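Local coordinates for protein glial cell-derived neurotrophic factor (Rattus norvegicus, PDB 1AGQ) that acts as a neurotrophic growth factor of the cystine-knot superfamily, probably signalling by binding cell-surface receptors, at residues Asn39-Leu44 and Ala129-Cys134. Residues are numbered along the deposited sequence; the frame is centred on the assembly and turned at random.
Sequences NRGCVL and AKRCGC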
# COMPACT_ATOMS: atom_id res chain seq x y z
N ASN B 39 -4.59 -2.57 -5.65
CA ASN B 39 -5.60 -1.95 -4.79
C ASN B 39 -4.85 -1.38 -3.60
O ASN B 39 -4.76 -2.01 -2.54
CB ASN B 39 -6.62 -3.00 -4.34
CG ASN B 39 -7.61 -3.35 -5.42
OD1 ASN B 39 -8.56 -2.61 -5.67
ND2 ASN B 39 -7.41 -4.49 -6.07
N ARG B 40 -4.31 -0.18 -3.79
CA ARG B 40 -3.53 0.51 -2.76
C ARG B 40 -4.32 0.94 -1.54
O ARG B 40 -3.74 1.30 -0.50
CB ARG B 40 -2.85 1.73 -3.38
CG ARG B 40 -2.15 1.44 -4.70
CD ARG B 40 -0.65 1.32 -4.52
NE ARG B 40 -0.06 2.57 -4.06
CZ ARG B 40 1.07 2.65 -3.36
NH1 ARG B 40 1.74 1.54 -3.05
NH2 ARG B 40 1.53 3.83 -2.98
N GLY B 41 -5.64 0.92 -1.66
CA GLY B 41 -6.51 1.29 -0.55
C GLY B 41 -6.67 0.20 0.50
O GLY B 41 -7.22 0.45 1.57
N CYS B 42 -6.21 -1.01 0.18
CA CYS B 42 -6.26 -2.16 1.09
C CYS B 42 -5.02 -2.02 1.96
O CYS B 42 -3.91 -2.37 1.53
CB CYS B 42 -6.23 -3.47 0.29
SG CYS B 42 -6.22 -4.99 1.29
N VAL B 43 -5.19 -1.50 3.17
CA VAL B 43 -4.05 -1.25 4.04
C VAL B 43 -4.08 -1.91 5.41
O VAL B 43 -5.13 -2.29 5.91
CB VAL B 43 -3.84 0.27 4.24
CG1 VAL B 43 -4.05 1.01 2.93
CG2 VAL B 43 -4.78 0.79 5.27
N LEU B 44 -2.89 -2.03 5.98
CA LEU B 44 -2.69 -2.63 7.28
C LEU B 44 -2.79 -1.52 8.31
O LEU B 44 -2.23 -0.44 8.12
CB LEU B 44 -1.31 -3.26 7.31
CG LEU B 44 -0.86 -4.15 8.48
CD1 LEU B 44 -1.67 -5.41 8.51
CD2 LEU B 44 0.60 -4.47 8.32
N ALA B 129 -2.90 -9.58 11.54
CA ALA B 129 -2.41 -9.50 10.16
C ALA B 129 -0.94 -9.06 10.09
O ALA B 129 -0.48 -8.22 10.87
CB ALA B 129 -3.27 -8.53 9.36
N LYS B 130 -0.23 -9.63 9.13
CA LYS B 130 1.16 -9.28 8.87
C LYS B 130 1.19 -8.55 7.51
O LYS B 130 1.93 -7.59 7.32
CB LYS B 130 2.00 -10.55 8.80
CG LYS B 130 3.46 -10.32 8.51
CD LYS B 130 4.23 -11.60 8.84
CE LYS B 130 5.68 -11.51 8.40
NZ LYS B 130 6.33 -12.86 8.41
N ARG B 131 0.38 -9.04 6.57
CA ARG B 131 0.30 -8.48 5.21
C ARG B 131 -1.16 -8.50 4.79
O ARG B 131 -1.86 -9.45 5.11
CB ARG B 131 1.07 -9.36 4.23
CG ARG B 131 2.53 -9.04 4.04
CD ARG B 131 3.05 -9.70 2.76
NE ARG B 131 2.86 -11.16 2.76
CZ ARG B 131 2.29 -11.84 1.76
NH1 ARG B 131 1.85 -11.20 0.68
NH2 ARG B 131 2.15 -13.16 1.84
N CYS B 132 -1.58 -7.48 4.06
CA CYS B 132 -2.96 -7.34 3.58
C CYS B 132 -3.05 -7.54 2.08
O CYS B 132 -2.11 -7.21 1.36
CB CYS B 132 -3.50 -5.96 3.92
SG CYS B 132 -3.57 -5.70 5.71
N GLY B 133 -4.18 -8.06 1.60
CA GLY B 133 -4.33 -8.25 0.16
C GLY B 133 -5.78 -8.44 -0.21
O GLY B 133 -6.62 -8.79 0.62
N CYS B 134 -6.11 -8.15 -1.47
CA CYS B 134 -7.47 -8.34 -1.94
C CYS B 134 -7.58 -9.80 -2.34
O CYS B 134 -6.85 -10.27 -3.21
CB CYS B 134 -7.73 -7.41 -3.13
SG CYS B 134 -7.85 -5.67 -2.59
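At the cystine knot of this growth factor, the sulfur of Cys-42 lies against the backbone of Gly-133, the residue between the half-cystines Cys-132 and Cys-134 of the last strand. With the sulfur anti to the backbone nitrogen of its own residue (chi1 177°), SG of Cys-42 lies 3.7 Å from N of Gly-133 and 3.9 Å from CB of Cys-132. CB of Cys-42 is 4.0 Å from SG of Cys-134. The bare backbone of a glycine is thus what the sulfur meets.

No hydrogen bond joins residues 39-44 to 129-134; the contact is made chiefly by sulfurs and aliphatic carbons. At one end, Asn-39 packs its CB 3.4 Å from SG of Cys-134, while its amide suits the neighbouring loop, ND2 being hydrogen-bonded to OE2 of Glu-77 and O of Ala-75. At the other, the two methyls of Leu-44 divide: CD1 lies 3.4 Å from SG of Cys-132 and 3.6 Å from CB of Ala-129, whose small methyl allows the close approach, and CD2 rests 3.5 Å from O of Lys-130. An alanine in place of Leu-44 would probably leave the Cys-132 sulfur and the Ala-129 methyl less covered. The disulfides Cys-69–Cys-132 and Cys-73–Cys-134 close a ring threaded by Cys-42–Cys-103, the cystine knot of the TGF-beta-like fold.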